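Local coordinates for protein nucleoside hydrolase, putative (Trypanosoma brucei, PDB 3FZ0) that belongs to the nucleoside hydrolase family and holds a calcium ion in a site built largely from aspartates, at residues N166-S171 against N207-V212; N213-W218 against V343-F348. The protein carries 2 engineered substitutions. All blocks are in the same frame, centred on the assembly; numbering follows the deposited sequence.

In the fold
Both contacts lie past the C-terminal ends of neighbouring strands in the nine-stranded mixed sheet. Contact 1 joins the loop after strand 162-165 to helix 208-212, which follows strand 203-206; contact 2 joins the chain just beyond that helix to the start of helix 345-356, after strand 337-343. Their centres are about 14 Å apart, and Val210 CG2 of contact 1 packs 3.8 Å from Val343 N of contact 2. Contact 1 is only partly buried, reaches a second subunit, and relies on direct hydrogen bonds to a carboxylate and a capping amide. Contact 2 is more buried, meets no other chain, and combines water-mediated contacts with packing around an aromatic ring.

Contact 1. Residues N166-S171 against N207-V212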
loop_
_atom_site.group_PDB
_atom_site.type_symbol
_atom_site.label_atom_id
_atom_site.label_comp_id
_atom_site.label_asym_id
_atom_site.label_seq_id
_atom_site.Cartn_x
_atom_site.Cartn_y
_atom_site.Cartn_z
ATOM N N ASN B 166 -7.279 -22.034 0.532
ATOM C CA ASN B 166 -6.789 -20.643 0.601
ATOM C C ASN B 166 -5.799 -20.284 -0.527
ATOM O O ASN B 166 -4.940 -21.101 -0.901
ATOM C CB ASN B 166 -6.162 -20.383 1.981
ATOM C CG ASN B 166 -5.848 -18.893 2.228
ATOM O OD1 ASN B 166 -4.824 -18.369 1.767
ATOM N ND2 ASN B 166 -6.712 -18.224 2.986
ATOM N N GLY B 167 -5.934 -19.083 -1.074
ATOM C CA GLY B 167 -4.950 -18.549 -1.980
ATOM C C GLY B 167 -4.848 -19.145 -3.365
ATOM O O GLY B 167 -5.721 -19.906 -3.818
ATOM N N THR B 168 -3.795 -18.746 -4.072
ATOM C CA THR B 168 -3.548 -19.207 -5.432
ATOM C C THR B 168 -2.093 -19.709 -5.530
ATOM O O THR B 168 -1.256 -19.431 -4.632
ATOM C CB THR B 168 -3.729 -18.061 -6.438
ATOM O OG1 THR B 168 -2.582 -17.198 -6.353
ATOM C CG2 THR B 168 -5.003 -17.271 -6.145
ATOM N N SER B 169 -1.793 -20.448 -6.592
ATOM C CA SER B 169 -0.424 -20.785 -6.890
ATOM C C SER B 169 0.082 -20.045 -8.122
ATOM O O SER B 169 1.247 -20.123 -8.455
ATOM C CB SER B 169 -0.237 -22.289 -7.051
ATOM O OG SER B 169 -1.103 -22.791 -8.027
ATOM N N GLU B 170 -0.794 -19.309 -8.788
ATOM C CA GLU B 170 -0.487 -18.716 -10.098
ATOM C C GLU B 170 -1.125 -17.340 -10.203
ATOM O O GLU B 170 -1.202 -16.770 -11.275
ATOM C CB GLU B 170 -1.028 -19.609 -11.241
ATOM C CG GLU B 170 -0.348 -20.976 -11.418
ATOM C CD GLU B 170 -0.963 -21.808 -12.540
ATOM O OE1 GLU B 170 -1.444 -21.219 -13.532
ATOM O OE2 GLU B 170 -0.991 -23.054 -12.436
ATOM N N SER B 171 -1.599 -16.842 -9.070
ATOM C CA SER B 171 -2.441 -15.651 -8.975
ATOM C C SER B 171 -3.540 -15.487 -10.046
ATOM O O SER B 171 -3.793 -14.380 -10.512
ATOM C CB SER B 171 -1.580 -14.383 -8.790
ATOM O OG SER B 171 -0.852 -14.119 -9.971
ATOM N N ASN B 207 -4.729 -24.514 -2.739
ATOM C CA ASN B 207 -5.033 -23.280 -3.447
ATOM C C ASN B 207 -6.037 -23.521 -4.549
ATOM O O ASN B 207 -6.312 -24.670 -4.927
ATOM C CB ASN B 207 -3.755 -22.668 -4.040
ATOM C CG ASN B 207 -2.936 -23.680 -4.801
ATOM O OD1 ASN B 207 -3.175 -23.943 -5.978
ATOM N ND2 ASN B 207 -1.988 -24.303 -4.113
ATOM N N TRP B 208 -6.541 -22.419 -5.092
ATOM C CA TRP B 208 -7.550 -22.438 -6.141
ATOM C C TRP B 208 -7.182 -23.309 -7.360
ATOM O O TRP B 208 -7.970 -24.193 -7.749
ATOM C CB TRP B 208 -7.863 -20.996 -6.562
ATOM C CG TRP B 208 -8.747 -20.839 -7.775
ATOM C CD1 TRP B 208 -8.394 -20.254 -8.961
ATOM C CD2 TRP B 208 -10.118 -21.227 -7.910
ATOM N NE1 TRP B 208 -9.446 -20.250 -9.805
ATOM C CE2 TRP B 208 -10.527 -20.838 -9.203
ATOM C CE3 TRP B 208 -11.039 -21.882 -7.075
ATOM C CZ2 TRP B 208 -11.840 -21.100 -9.710
ATOM C CZ3 TRP B 208 -12.354 -22.126 -7.564
ATOM C CH2 TRP B 208 -12.732 -21.741 -8.869
ATOM N N GLU B 209 -6.011 -23.079 -7.947
ATOM C CA GLU B 209 -5.630 -23.753 -9.203
ATOM C C GLU B 209 -5.489 -25.257 -9.037
ATOM O O GLU B 209 -5.910 -26.010 -9.875
ATOM C CB GLU B 209 -4.355 -23.166 -9.821
ATOM C CG GLU B 209 -4.486 -21.689 -10.253
ATOM C CD GLU B 209 -4.130 -20.685 -9.143
ATOM O OE1 GLU B 209 -4.209 -21.059 -7.959
ATOM O OE2 GLU B 209 -3.767 -19.521 -9.449
ATOM N N VAL B 210 -4.960 -25.719 -7.922
ATOM C CA VAL B 210 -4.896 -27.156 -7.743
ATOM C C VAL B 210 -6.292 -27.763 -7.585
ATOM O O VAL B 210 -6.497 -28.911 -7.987
ATOM C CB VAL B 210 -3.926 -27.580 -6.609
ATOM C CG1 VAL B 210 -4.537 -27.351 -5.230
ATOM C CG2 VAL B 210 -3.536 -29.012 -6.799
ATOM N N THR B 211 -7.252 -27.013 -7.048
ATOM C CA THR B 211 -8.627 -27.548 -6.950
ATOM C C THR B 211 -9.328 -27.505 -8.304
ATOM O O THR B 211 -10.061 -28.428 -8.652
ATOM C CB THR B 211 -9.463 -26.933 -5.808
ATOM O OG1 THR B 211 -9.796 -25.581 -6.132
ATOM C CG2 THR B 211 -8.680 -26.986 -4.452
ATOM N N VAL B 212 -9.069 -26.467 -9.098
ATOM C CA VAL B 212 -9.599 -26.424 -10.451
ATOM C C VAL B 212 -9.113 -27.652 -11.262
ATOM O O VAL B 212 -9.848 -28.194 -12.127
ATOM C CB VAL B 212 -9.195 -25.116 -11.170
ATOM C CG1 VAL B 212 -9.576 -25.160 -12.706
ATOM C CG2 VAL B 212 -9.838 -23.925 -10.473
#
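Glu209 turns its carboxylate onto the backbone of the loop after strand 162-165, beside the N-cap of helix 208-212, at the C-terminal ends of neighbouring parallel strands of the nucleoside hydrolase sheet. Glu209 OE1 accepts from Ser169 N at 2.8 Å, with the N-H nearly straight (162°) but coming from above the carboxylate plane. OE2 takes a weak bond from Glu170 N and another bond from Lys172 N. A bend at chi2 (89°) swings the carboxylate across to the loop, where it crosses Thr168 obliquely. Trp208 N adds a straight backbone bond of 2.9 Å to Gly167 O, in the carbonyl plane.

At the N-cap, with CG between the backbone N and the carbonyl carbon (chi1 49°), Asn207 OD1 accepts from Val210 N at 3.2 Å and from Ser169 OG at 3.1 Å, both donors standing above the amide plane. ND2 bonds to Ile340 O, linking in a neighbouring strand. Asn207 CB packs 3.4 Å from Gly167 O. Cap and carboxylate thus tie the loop to the helix start near the second subunit. Trp208 NE1 bonds Tyr322 OH of that subunit, and Val212 CG2 sits over the indole ring centre, 3.4 Å above its plane.

Contact 2. Residues N213-W218 against V343-F348; sequences NSPMTW and VDNEMF
Val343, the last residue of strand 337-343, meets the other segment through water. Val343 N donates to a water at 3.0 Å, and that water lies 2.9 Å from Asn213 OD1, an oxygen that Lys342 NZ also binds. A second water is within hydrogen-bonding distance of Val343 O (2.6 Å) and of Asn213 O. Each water has more acceptors around it than protons to give, so which of these oxygens it serves is open. The side chain of Val343 takes a different role: CG1, anti to the backbone N, rests 4.0 Å from Ser214 OG, while the residue also packs on Val289 of helix 282-291.

Asp344 N-caps helix 345-356, its OD1 accepting from Met347 N at 3.1 Å. Asn345 then points its CB toward the opposite segment, its side chain crossing Pro215 at about a right angle near Ser214.

One turn on, Phe348 also faces the contact, with CG anti to the backbone N (chi1 179°). Ser214 fits against this ring: its OG is 3.7 Å from CD2 of Phe348, and its O approaches CE2 of Phe348 obliquely at 3.4 Å. Farther along, Pro215 C and Met216 N meet the ring edge near its plane. Ala284, Val285 and Leu288 of helix 282-291 pack against Phe348 too, placing the ring between that helix and the 213-218 chain.

The chemistry is thus graded along the segment: water links Val343 to the backbone and side chain of Asn213, aromatic packing follows in the helix, and together they hold strand end and helix start to 213-218.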
loop_
_atom_site.group_PDB
_atom_site.type_symbol
_atom_site.label_atom_id
_atom_site.label_comp_id
_atom_site.label_asym_id
_atom_site.label_seq_id
_atom_site.Cartn_x
_atom_site.Cartn_y
_atom_site.Cartn_z
ATOM N N ASN B 213 -7.875 -28.067 -10.970
ATOM C CA ASN B 213 -7.228 -29.191 -11.628
ATOM C C ASN B 213 -7.732 -30.556 -11.181
ATOM O O ASN B 213 -7.387 -31.577 -11.775
ATOM C CB ASN B 213 -5.731 -29.142 -11.380
ATOM C CG ASN B 213 -4.975 -30.112 -12.271
ATOM O OD1 ASN B 213 -4.324 -31.052 -11.793
ATOM N ND2 ASN B 213 -5.101 -29.916 -13.577
ATOM N N SER B 214 -8.521 -30.572 -10.108
ATOM C CA SER B 214 -9.108 -31.816 -9.586
ATOM C C SER B 214 -10.622 -31.658 -9.353
ATOM O O SER B 214 -11.084 -31.650 -8.210
ATOM C CB SER B 214 -8.415 -32.215 -8.281
ATOM O OG SER B 214 -8.895 -33.453 -7.857
ATOM N N PRO B 215 -11.389 -31.500 -10.440
ATOM C CA PRO B 215 -12.822 -31.256 -10.297
ATOM C C PRO B 215 -13.622 -32.530 -10.449
ATOM O O PRO B 215 -13.075 -33.604 -10.722
ATOM C CB PRO B 215 -13.120 -30.373 -11.509
ATOM C CG PRO B 215 -12.123 -30.837 -12.575
ATOM C CD PRO B 215 -10.975 -31.517 -11.863
ATOM N N MET B 216 -14.935 -32.429 -10.346
ATOM C CA MET B 216 -15.741 -33.531 -10.859
ATOM C C MET B 216 -16.389 -33.089 -12.168
ATOM O O MET B 216 -16.644 -31.894 -12.381
ATOM C CB MET B 216 -16.757 -34.034 -9.847
ATOM C CG MET B 216 -17.799 -33.044 -9.508
ATOM S SD MET B 216 -18.968 -33.694 -8.315
ATOM C CE MET B 216 -19.805 -32.138 -7.877
ATOM N N THR B 217 -16.596 -34.043 -13.052
ATOM C CA THR B 217 -17.399 -33.839 -14.241
ATOM C C THR B 217 -18.892 -33.773 -13.863
ATOM O O THR B 217 -19.333 -34.432 -12.902
ATOM C CB THR B 217 -17.146 -35.031 -15.198
ATOM O OG1 THR B 217 -15.840 -34.904 -15.783
ATOM C CG2 THR B 217 -18.151 -35.076 -16.277
ATOM N N TRP B 218 -19.674 -32.998 -14.609
ATOM C CA TRP B 218 -21.122 -33.037 -14.466
ATOM C C TRP B 218 -21.677 -34.441 -14.703
ATOM O O TRP B 218 -22.624 -34.848 -14.027
ATOM C CB TRP B 218 -21.824 -31.972 -15.321
ATOM C CG TRP B 218 -21.613 -30.585 -14.753
ATOM C CD1 TRP B 218 -20.892 -29.567 -15.323
ATOM C CD2 TRP B 218 -22.085 -30.081 -13.488
ATOM N NE1 TRP B 218 -20.891 -28.473 -14.501
ATOM C CE2 TRP B 218 -21.619 -28.747 -13.375
ATOM C CE3 TRP B 218 -22.863 -30.621 -12.454
ATOM C CZ2 TRP B 218 -21.890 -27.938 -12.260
ATOM C CZ3 TRP B 218 -23.151 -29.813 -11.331
ATOM C CH2 TRP B 218 -22.655 -28.483 -11.247
ATOM N N VAL B 343 -3.182 -32.816 -7.103
ATOM C CA VAL B 343 -3.938 -33.790 -6.331
ATOM C C VAL B 343 -4.440 -34.921 -7.219
ATOM O O VAL B 343 -4.842 -34.696 -8.370
ATOM C CB VAL B 343 -5.101 -33.126 -5.578
ATOM C CG1 VAL B 343 -6.088 -34.153 -5.028
ATOM C CG2 VAL B 343 -4.540 -32.283 -4.411
ATOM N N ASP B 344 -4.412 -36.138 -6.667
ATOM C CA ASP B 344 -4.827 -37.365 -7.363
ATOM C C ASP B 344 -6.332 -37.301 -7.595
ATOM O O ASP B 344 -7.102 -37.459 -6.651
ATOM C CB ASP B 344 -4.468 -38.562 -6.497
ATOM C CG ASP B 344 -4.669 -39.884 -7.195
ATOM O OD1 ASP B 344 -5.632 -40.056 -7.982
ATOM O OD2 ASP B 344 -3.853 -40.794 -6.932
ATOM N N ASN B 345 -6.739 -37.025 -8.835
ATOM C CA ASN B 345 -8.178 -36.913 -9.182
ATOM C C ASN B 345 -8.967 -38.205 -8.911
ATOM O O ASN B 345 -10.052 -38.179 -8.370
ATOM C CB ASN B 345 -8.412 -36.471 -10.638
ATOM C CG ASN B 345 -9.851 -36.050 -10.874
ATOM O OD1 ASN B 345 -10.373 -35.178 -10.153
ATOM N ND2 ASN B 345 -10.524 -36.694 -11.834
ATOM N N GLU B 346 -8.371 -39.322 -9.294
ATOM C CA GLU B 346 -8.918 -40.642 -9.062
ATOM C C GLU B 346 -9.260 -40.879 -7.562
ATOM O O GLU B 346 -10.365 -41.315 -7.254
ATOM C CB GLU B 346 -7.937 -41.673 -9.616
ATOM C CG GLU B 346 -8.507 -43.068 -9.823
ATOM C CD GLU B 346 -7.843 -43.799 -11.021
ATOM O OE1 GLU B 346 -7.149 -43.123 -11.849
ATOM O OE2 GLU B 346 -8.043 -45.051 -11.149
ATOM N N MET B 347 -8.337 -40.534 -6.648
ATOM C CA MET B 347 -8.584 -40.695 -5.210
ATOM C C MET B 347 -9.676 -39.755 -4.730
ATOM O O MET B 347 -10.454 -40.117 -3.838
ATOM C CB MET B 347 -7.333 -40.446 -4.384
ATOM C CG MET B 347 -6.464 -41.643 -4.167
ATOM S SD MET B 347 -5.129 -41.309 -2.994
ATOM C CE MET B 347 -6.028 -40.634 -1.646
ATOM N N PHE B 348 -9.719 -38.552 -5.313
ATOM C CA PHE B 348 -10.779 -37.589 -5.044
ATOM C C PHE B 348 -12.207 -38.081 -5.422
ATOM O O PHE B 348 -13.127 -38.007 -4.617
ATOM C CB PHE B 348 -10.470 -36.272 -5.748
ATOM C CG PHE B 348 -11.517 -35.209 -5.541
ATOM C CD1 PHE B 348 -11.812 -34.749 -4.263
ATOM C CD2 PHE B 348 -12.190 -34.658 -6.629
ATOM C CE1 PHE B 348 -12.751 -33.739 -4.060
ATOM C CE2 PHE B 348 -13.158 -33.653 -6.454
ATOM C CZ PHE B 348 -13.443 -33.186 -5.175
HETATM O O HOH W 1 -4.914 -31.290 -8.994
HETATM O O HOH W 2 -5.462 -33.945 -10.800
#